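Local coordinates for response regulator receiver protein (Dyadobacter fermentans, PDB 4XLT) that probably acts as a phosphorylation-switched receiver domain of two-component signalling, taking a phosphoryl group from a partner histidine kinase onto an aspartate, at residues A[57-62]-A[69-74]; A[31-36]-A[42-47]. One frame throughout, in Å; residues are numbered along the deposited sequence.

Contact 1. Residues A[57-62]-A[69-74]; sequences ILLDLQ and FEFTEH
Phe69, in the first turn of helix 68-75, meets Leu61, which lies just past the end of strand 54-60. One methyl does the touching: Leu61 CD1 sits 3.5 Å from Phe69 CE2 and 3.6 Å from Phe69 CZ, at the far end of a ring that also reaches Met90 and Gln102. Phe69 is partly exposed and poorly ordered, so its ring position is less certain. Two residues on, Phe71 turns to the C-terminal part of the strand and meets both methyls of Leu59. Leu59 CD1 lies over one face of the ring as a CH-pi contact, 4.1 Å from the Phe71 centroid and 18° off the normal, while Leu59 CD2 comes to 3.5 Å from Phe71 CD2. The Phe71 ring reaches down to the sheet because its CG stands anti to the backbone N (chi1 177°), and Ala38, Ala41 and Ile42 of helix 38-46 also pack against it. A branched leucine suits the strand position, since its forked end sets two methyls against one face, one nearer the rim. Cutting Leu59 back to an alanine is likely to leave that face of Phe71 without this partner and a gap between helix and strand. No hydrogen bond crosses the interface, so apolar fit alone joins these segments. Asp60, between the two leucines, points elsewhere, to a salt bridge with Lys115 and to the neighbourhood of Asp11. It is the predicted phosphorylation site, and a strand carrying this aspartate at its end, followed by a covering helix, is characteristic of the CheY-like receiver fold.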
ATOM      1  N   ILE A  57       6.169  -3.329 -14.981  1.00 14.13           N
ATOM      2  CA  ILE A  57       7.608  -3.107 -15.018  1.00 17.37           C
ATOM      3  C   ILE A  57       8.367  -4.429 -15.052  1.00 20.44           C
ATOM      4  O   ILE A  57       8.226  -5.261 -14.156  1.00 16.12           O
ATOM      5  CB  ILE A  57       8.090  -2.284 -13.811  1.00 19.31           C
ATOM      6  CG1 ILE A  57       7.399  -0.917 -13.788  1.00 24.66           C
ATOM      7  CG2 ILE A  57       9.602  -2.119 -13.856  1.00 14.92           C
ATOM      8  CD1 ILE A  57       7.895   0.013 -12.694  1.00 12.56           C
ATOM      9  N   LEU A  58       9.169  -4.614 -16.096  1.00 15.57           N
ATOM     10  CA  LEU A  58      10.013  -5.795 -16.219  1.00 17.19           C
ATOM     11  C   LEU A  58      11.445  -5.439 -15.847  1.00 19.60           C
ATOM     12  O   LEU A  58      12.122  -4.697 -16.558  1.00 21.67           O
ATOM     13  CB  LEU A  58       9.949  -6.364 -17.635  1.00 18.68           C
ATOM     14  CG  LEU A  58       8.548  -6.649 -18.179  1.00 17.31           C
ATOM     15  CD1 LEU A  58       8.636  -7.299 -19.550  1.00 19.61           C
ATOM     16  CD2 LEU A  58       7.749  -7.516 -17.215  1.00 15.72           C
ATOM     17  N   LEU A  59      11.896  -5.968 -14.718  1.00 19.86           N
ATOM     18  CA  LEU A  59      13.194  -5.613 -14.168  1.00 22.70           C
ATOM     19  C   LEU A  59      14.168  -6.783 -14.248  1.00 25.64           C
ATOM     20  O   LEU A  59      13.868  -7.883 -13.783  1.00 24.89           O
ATOM     21  CB  LEU A  59      13.034  -5.150 -12.721  1.00 21.71           C
ATOM     22  CG  LEU A  59      14.314  -4.838 -11.951  1.00 28.63           C
ATOM     23  CD1 LEU A  59      14.981  -3.595 -12.509  1.00 27.36           C
ATOM     24  CD2 LEU A  59      14.008  -4.681 -10.472  1.00 24.75           C
ATOM     25  N   ASP A  60      15.332  -6.551 -14.845  1.00 29.42           N
ATOM     26  CA  ASP A  60      16.329  -7.607 -14.956  1.00 33.05           C
ATOM     27  C   ASP A  60      17.011  -7.852 -13.615  1.00 38.49           C
ATOM     28  O   ASP A  60      17.283  -6.917 -12.863  1.00 44.57           O
ATOM     29  CB  ASP A  60      17.372  -7.270 -16.020  1.00 40.29           C
ATOM     30  CG  ASP A  60      18.487  -8.296 -16.085  1.00 52.25           C
ATOM     31  OD1 ASP A  60      18.247  -9.416 -16.583  1.00 41.88           O
ATOM     32  OD2 ASP A  60      19.607  -7.982 -15.630  1.00 62.65           O
ATOM     33  N   LEU A  61      17.282  -9.121 -13.326  1.00 39.58           N
ATOM     34  CA  LEU A  61      17.897  -9.520 -12.065  1.00 45.21           C
ATOM     35  C   LEU A  61      19.380  -9.150 -11.983  1.00 52.60           C
ATOM     36  O   LEU A  61      19.774  -8.308 -11.176  1.00 50.86           O
ATOM     37  CB  LEU A  61      17.723 -11.024 -11.853  1.00 46.10           C
ATOM     38  CG  LEU A  61      18.214 -11.564 -10.512  1.00 51.01           C
ATOM     39  CD1 LEU A  61      17.539 -10.816  -9.379  1.00 45.21           C
ATOM     40  CD2 LEU A  61      17.948 -13.056 -10.409  1.00 52.64           C
ATOM     41  N   GLN A  62      20.203  -9.786 -12.813  1.00 59.91           N
ATOM     42  CA  GLN A  62      21.642  -9.525 -12.806  1.00 70.64           C
ATOM     43  C   GLN A  62      21.967  -8.187 -13.459  1.00 73.59           C
ATOM     44  O   GLN A  62      22.331  -8.129 -14.636  1.00 67.29           O
ATOM     45  CB  GLN A  62      22.407 -10.647 -13.515  1.00 70.52           C
ATOM     46  CG  GLN A  62      22.551 -11.923 -12.699  1.00 73.04           C
ATOM     47  CD  GLN A  62      21.293 -12.764 -12.703  1.00 75.41           C
ATOM     48  OE1 GLN A  62      20.506 -12.720 -13.650  1.00 76.13           O
ATOM     49  NE2 GLN A  62      21.093 -13.538 -11.641  1.00 79.14           N
ATOM     50  N   PHE A  69      17.759  -5.912  -6.571  1.00115.58           N
ATOM     51  CA  PHE A  69      17.380  -5.759  -5.170  1.00117.10           C
ATOM     52  C   PHE A  69      17.951  -4.480  -4.562  1.00108.89           C
ATOM     53  O   PHE A  69      17.879  -4.269  -3.351  1.00114.66           O
ATOM     54  CB  PHE A  69      17.820  -6.983  -4.368  1.00126.50           C
ATOM     55  CG  PHE A  69      17.300  -8.278  -4.922  1.00128.79           C
ATOM     56  CD1 PHE A  69      15.939  -8.540  -4.936  1.00122.83           C
ATOM     57  CD2 PHE A  69      18.165  -9.227  -5.437  1.00136.52           C
ATOM     58  CE1 PHE A  69      15.452  -9.726  -5.450  1.00124.91           C
ATOM     59  CE2 PHE A  69      17.684 -10.417  -5.951  1.00138.32           C
ATOM     60  CZ  PHE A  69      16.326 -10.665  -5.961  1.00132.39           C
ATOM     61  N   GLU A  70      18.525  -3.635  -5.412  1.00 88.15           N
ATOM     62  CA  GLU A  70      18.846  -2.267  -5.029  1.00 64.70           C
ATOM     63  C   GLU A  70      17.828  -1.338  -5.674  1.00 47.01           C
ATOM     64  O   GLU A  70      17.502  -0.280  -5.135  1.00 46.28           O
ATOM     65  CB  GLU A  70      20.268  -1.883  -5.446  1.00 61.68           C
ATOM     66  CG  GLU A  70      21.370  -2.599  -4.678  1.00 73.71           C
ATOM     67  CD  GLU A  70      21.783  -3.913  -5.319  1.00 80.42           C
ATOM     68  OE1 GLU A  70      23.001  -4.127  -5.497  1.00 77.21           O
ATOM     69  OE2 GLU A  70      20.896  -4.732  -5.639  1.00 84.62           O
ATOM     70  N   PHE A  71      17.324  -1.750  -6.833  1.00 40.21           N
ATOM     71  CA  PHE A  71      16.279  -1.007  -7.524  1.00 33.29           C
ATOM     72  C   PHE A  71      15.003  -0.979  -6.693  1.00 29.85           C
ATOM     73  O   PHE A  71      14.328   0.046  -6.614  1.00 24.02           O
ATOM     74  CB  PHE A  71      15.995  -1.619  -8.899  1.00 33.49           C
ATOM     75  CG  PHE A  71      14.880  -0.940  -9.649  1.00 24.42           C
ATOM     76  CD1 PHE A  71      15.150   0.102 -10.517  1.00 29.17           C
ATOM     77  CD2 PHE A  71      13.562  -1.346  -9.487  1.00 24.43           C
ATOM     78  CE1 PHE A  71      14.130   0.730 -11.209  1.00 28.51           C
ATOM     79  CE2 PHE A  71      12.536  -0.719 -10.174  1.00 23.67           C
ATOM     80  CZ  PHE A  71      12.822   0.320 -11.038  1.00 24.40           C
ATOM     81  N   THR A  72      14.672  -2.114  -6.083  1.00 32.97           N
ATOM     82  CA  THR A  72      13.452  -2.228  -5.295  1.00 34.88           C
ATOM     83  C   THR A  72      13.499  -1.344  -4.058  1.00 23.31           C
ATOM     84  O   THR A  72      12.464  -0.884  -3.578  1.00 26.47           O
ATOM     85  CB  THR A  72      13.189  -3.681  -4.860  1.00 30.58           C
ATOM     86  OG1 THR A  72      14.364  -4.216  -4.236  1.00 37.09           O
ATOM     87  CG2 THR A  72      12.816  -4.530  -6.064  1.00 25.25           C
ATOM     88  N   GLU A  73      14.702  -1.105  -3.545  1.00 26.96           N
ATOM     89  CA  GLU A  73      14.865  -0.246  -2.379  1.00 30.33           C
ATOM     90  C   GLU A  73      14.482   1.188  -2.721  1.00 31.11           C
ATOM     91  O   GLU A  73      13.785   1.852  -1.953  1.00 33.88           O
ATOM     92  CB  GLU A  73      16.300  -0.305  -1.856  1.00 33.18           C
ATOM     93  CG  GLU A  73      16.742  -1.696  -1.442  1.00 61.44           C
ATOM     94  CD  GLU A  73      17.985  -1.671  -0.579  1.00 73.81           C
ATOM     95  OE1 GLU A  73      18.173  -0.679   0.156  1.00 78.71           O
ATOM     96  OE2 GLU A  73      18.772  -2.639  -0.638  1.00 81.81           O
ATOM     97  N   HIS A  74      14.938   1.657  -3.878  1.00 23.75           N
ATOM     98  CA  HIS A  74      14.552   2.974  -4.367  1.00 20.96           C
ATOM     99  C   HIS A  74      13.096   2.983  -4.809  1.00 17.15           C
ATOM    100  O   HIS A  74      12.410   3.994  -4.683  1.00 24.59           O
ATOM    101  CB  HIS A  74      15.457   3.407  -5.516  1.00 21.95           C
ATOM    102  CG  HIS A  74      16.812   3.857  -5.071  1.00 27.66           C
ATOM    103  ND1 HIS A  74      17.044   5.110  -4.547  1.00 26.44           N
ATOM    104  CD2 HIS A  74      18.006   3.218  -5.062  1.00 30.59           C
ATOM    105  CE1 HIS A  74      18.322   5.226  -4.239  1.00 36.81           C
ATOM    106  NE2 HIS A  74      18.928   4.092  -4.541  1.00 44.50           N
TER

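Contact 2. Residues A[31-36]-A[42-47]; sequences SVRTFN and IDHLRS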
ATOM      1  N   SER A  31       2.531   0.718 -25.826  1.00 55.33           N
ATOM      2  CA  SER A  31       3.450   1.716 -25.291  1.00 55.16           C
ATOM      3  C   SER A  31       4.533   1.076 -24.429  1.00 47.54           C
ATOM      4  O   SER A  31       4.307   0.756 -23.259  1.00 41.82           O
ATOM      5  CB  SER A  31       2.686   2.769 -24.483  1.00 55.83           C
ATOM      6  OG  SER A  31       1.966   2.176 -23.418  1.00 54.54           O
ATOM      7  N   VAL A  32       5.711   0.893 -25.014  1.00 49.48           N
ATOM      8  CA  VAL A  32       6.838   0.318 -24.292  1.00 41.23           C
ATOM      9  C   VAL A  32       7.930   1.354 -24.054  1.00 31.79           C
ATOM     10  O   VAL A  32       8.487   1.917 -24.995  1.00 38.34           O
ATOM     11  CB  VAL A  32       7.446  -0.878 -25.045  1.00 39.92           C
ATOM     12  CG1 VAL A  32       8.574  -1.492 -24.230  1.00 30.41           C
ATOM     13  CG2 VAL A  32       6.374  -1.912 -25.344  1.00 37.65           C
ATOM     14  N   ARG A  33       8.225   1.600 -22.783  1.00 29.26           N
ATOM     15  CA  ARG A  33       9.305   2.494 -22.399  1.00 28.85           C
ATOM     16  C   ARG A  33      10.507   1.654 -21.971  1.00 27.28           C
ATOM     17  O   ARG A  33      10.358   0.696 -21.214  1.00 31.91           O
ATOM     18  CB  ARG A  33       8.848   3.422 -21.273  1.00 27.62           C
ATOM     19  CG  ARG A  33       9.521   4.777 -21.256  1.00 48.53           C
ATOM     20  CD  ARG A  33       8.975   5.635 -20.128  1.00 54.18           C
ATOM     21  NE  ARG A  33       7.535   5.847 -20.241  1.00 55.80           N
ATOM     22  CZ  ARG A  33       6.980   6.896 -20.839  1.00 59.48           C
ATOM     23  NH1 ARG A  33       7.743   7.836 -21.384  1.00 54.40           N
ATOM     24  NH2 ARG A  33       5.659   7.007 -20.893  1.00 66.59           N
ATOM     25  N   THR A  34      11.694   1.997 -22.462  1.00 28.42           N
ATOM     26  CA  THR A  34      12.886   1.203 -22.165  1.00 36.60           C
ATOM     27  C   THR A  34      13.954   1.995 -21.421  1.00 27.19           C
ATOM     28  O   THR A  34      14.264   3.131 -21.780  1.00 33.08           O
ATOM     29  CB  THR A  34      13.516   0.625 -23.449  1.00 32.15           C
ATOM     30  OG1 THR A  34      13.809   1.689 -24.363  1.00 40.53           O
ATOM     31  CG2 THR A  34      12.572  -0.367 -24.114  1.00 29.90           C
ATOM     32  N   PHE A  35      14.525   1.382 -20.389  1.00 25.38           N
ATOM     33  CA  PHE A  35      15.583   2.021 -19.618  1.00 38.72           C
ATOM     34  C   PHE A  35      16.802   1.120 -19.488  1.00 25.43           C
ATOM     35  O   PHE A  35      16.686  -0.064 -19.166  1.00 24.10           O
ATOM     36  CB  PHE A  35      15.079   2.419 -18.230  1.00 23.63           C
ATOM     37  CG  PHE A  35      13.992   3.451 -18.257  1.00 23.91           C
ATOM     38  CD1 PHE A  35      14.295   4.791 -18.438  1.00 25.66           C
ATOM     39  CD2 PHE A  35      12.666   3.081 -18.097  1.00 26.33           C
ATOM     40  CE1 PHE A  35      13.296   5.744 -18.463  1.00 30.16           C
ATOM     41  CE2 PHE A  35      11.660   4.029 -18.119  1.00 23.27           C
ATOM     42  CZ  PHE A  35      11.976   5.362 -18.303  1.00 36.25           C
ATOM     43  N   ASN A  36      17.971   1.701 -19.731  1.00 27.24           N
ATOM     44  CA  ASN A  36      19.230   0.974 -19.695  1.00 38.35           C
ATOM     45  C   ASN A  36      19.870   1.037 -18.310  1.00 37.09           C
ATOM     46  O   ASN A  36      20.869   0.368 -18.043  1.00 27.61           O
ATOM     47  CB  ASN A  36      20.186   1.535 -20.751  1.00 47.68           C
ATOM     48  CG  ASN A  36      21.347   0.608 -21.043  1.00 60.00           C
ATOM     49  OD1 ASN A  36      21.295  -0.584 -20.738  1.00 71.61           O
ATOM     50  ND2 ASN A  36      22.401   1.149 -21.644  1.00 54.01           N
ATOM     51  N   ILE A  42      14.221   4.957 -12.250  1.00 19.60           N
ATOM     52  CA  ILE A  42      13.729   5.544 -11.010  1.00 23.30           C
ATOM     53  C   ILE A  42      13.361   7.013 -11.211  1.00 25.94           C
ATOM     54  O   ILE A  42      12.322   7.469 -10.729  1.00 24.01           O
ATOM     55  CB  ILE A  42      14.768   5.416  -9.875  1.00 25.52           C
ATOM     56  CG1 ILE A  42      14.878   3.959  -9.420  1.00 24.17           C
ATOM     57  CG2 ILE A  42      14.379   6.274  -8.686  1.00 30.20           C
ATOM     58  CD1 ILE A  42      13.579   3.391  -8.871  1.00 24.91           C
ATOM     59  N   ASP A  43      14.212   7.741 -11.934  1.00 28.68           N
ATOM     60  CA  ASP A  43      13.962   9.146 -12.247  1.00 28.94           C
ATOM     61  C   ASP A  43      12.621   9.342 -12.946  1.00 25.92           C
ATOM     62  O   ASP A  43      11.861  10.244 -12.599  1.00 25.34           O
ATOM     63  CB  ASP A  43      15.084   9.718 -13.120  1.00 32.18           C
ATOM     64  CG  ASP A  43      16.383   9.901 -12.361  1.00 44.03           C
ATOM     65  OD1 ASP A  43      16.349   9.892 -11.113  1.00 46.93           O
ATOM     66  OD2 ASP A  43      17.435  10.061 -13.015  1.00 54.58           O
ATOM     67  N   HIS A  44      12.337   8.498 -13.933  1.00 23.68           N
ATOM     68  CA  HIS A  44      11.068   8.571 -14.648  1.00 23.95           C
ATOM     69  C   HIS A  44       9.882   8.296 -13.725  1.00 31.28           C
ATOM     70  O   HIS A  44       8.850   8.966 -13.809  1.00 35.84           O
ATOM     71  CB  HIS A  44      11.050   7.589 -15.816  1.00 23.92           C
ATOM     72  CG  HIS A  44       9.695   7.408 -16.426  1.00 24.09           C
ATOM     73  ND1 HIS A  44       8.923   6.289 -16.207  1.00 29.49           N
ATOM     74  CD2 HIS A  44       8.967   8.216 -17.235  1.00 26.11           C
ATOM     75  CE1 HIS A  44       7.781   6.409 -16.860  1.00 23.48           C
ATOM     76  NE2 HIS A  44       7.783   7.570 -17.492  1.00 25.70           N
ATOM     77  N   LEU A  45      10.033   7.316 -12.841  1.00 28.73           N
ATOM     78  CA  LEU A  45       8.959   6.953 -11.921  1.00 27.81           C
ATOM     79  C   LEU A  45       8.683   8.059 -10.902  1.00 18.76           C
ATOM     80  O   LEU A  45       7.543   8.266 -10.497  1.00 19.16           O
ATOM     81  CB  LEU A  45       9.294   5.644 -11.202  1.00 16.71           C
ATOM     82  CG  LEU A  45       9.273   4.387 -12.076  1.00 18.04           C
ATOM     83  CD1 LEU A  45       9.717   3.165 -11.287  1.00 19.68           C
ATOM     84  CD2 LEU A  45       7.887   4.173 -12.660  1.00 16.53           C
ATOM     85  N   ARG A  46       9.725   8.778 -10.500  1.00 19.69           N
ATOM     86  CA  ARG A  46       9.577   9.839  -9.509  1.00 22.66           C
ATOM     87  C   ARG A  46       8.802  11.035 -10.055  1.00 21.97           C
ATOM     88  O   ARG A  46       8.353  11.890  -9.290  1.00 36.01           O
ATOM     89  CB  ARG A  46      10.946  10.293  -9.003  1.00 25.92           C
ATOM     90  CG  ARG A  46      11.557   9.364  -7.969  1.00 28.30           C
ATOM     91  CD  ARG A  46      13.000   9.729  -7.669  1.00 37.31           C
ATOM     92  NE  ARG A  46      13.583   8.849  -6.660  1.00 49.47           N
ATOM     93  CZ  ARG A  46      14.879   8.792  -6.373  1.00 62.92           C
ATOM     94  NH1 ARG A  46      15.742   9.564  -7.022  1.00 62.83           N
ATOM     95  NH2 ARG A  46      15.315   7.957  -5.439  1.00 66.88           N
ATOM     96  N   SER A  47       8.646  11.096 -11.373  1.00 23.09           N
ATOM     97  CA  SER A  47       7.915  12.193 -11.994  1.00 29.06           C
ATOM     98  C   SER A  47       6.461  11.814 -12.270  1.00 24.62           C
ATOM     99  O   SER A  47       5.684  12.626 -12.771  1.00 26.43           O
ATOM    100  CB  SER A  47       8.600  12.629 -13.293  1.00 27.41           C
ATOM    101  OG  SER A  47       8.507  11.625 -14.288  1.00 32.92           O
TER
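His44 reaches from helix 38-46 to edge strand 31-35 and meets both Arg33 and Phe35. Arg33 lies over one face of the imidazole: its CD is 3.6 Å from the His44 centroid, 19° off the normal, a CH-pi contact. Beyond it the guanidinium, its plane 25° from that of the ring, passes above His44 NE2. Arg33 NE is 3.3 Å from His44 NE2, at too poor an angle for a hydrogen bond. A bend at chi3 (-59°) lays CD over the ring face and brings the guanidinium to this corner. Phe35 approaches the root of the histidine, with CZ 3.5 Å from His44 CB and 3.6 Å from His44 CG; the two rings are oblique, centroids 5.3 Å apart.

Farther out, Ile7 of the adjoining strand touches the side chains of Phe35 and His44, and backbone bonds to Phe6, Ile8 and Asp10 hold Arg33 and Phe35 in the sheet. At the helix end, His44 O accepts from Ser47 OG at 2.7 Å and from Ser47 N, both from the same face of its plane, and also from Gln48 NE2. A long arginine suits this outer strand because its methylenes can pack while its charge stays at the surface. With a guanidinium close over its NE2 corner and ND1 buried without a partner, the imidazole would probably favour its neutral form, leaving the CH-pi contact and van der Waals packing to join strand and helix.

In the fold
Along the chain the two contacts come in series: contact 2 joins strand 31-35 to the helix that follows it, 38-46, and is complete before strand 54-60 and helix 68-75 form contact 1. Their centres lie 13 Å apart on one five-stranded parallel sheet, whose strand order is 2-1-3-4-5. Strand 31-35 is outermost, and strand 4-9 separates it from 54-60. The two helices touch directly, His74 CB lying 3.8 Å from Ile42 CD1, and Leu45 meets Ile57. Contact 1 lies in the buried core beside the predicted phosphorylation site, whereas contact 2 closes the surface edge of the same helical layer of the receiver domain.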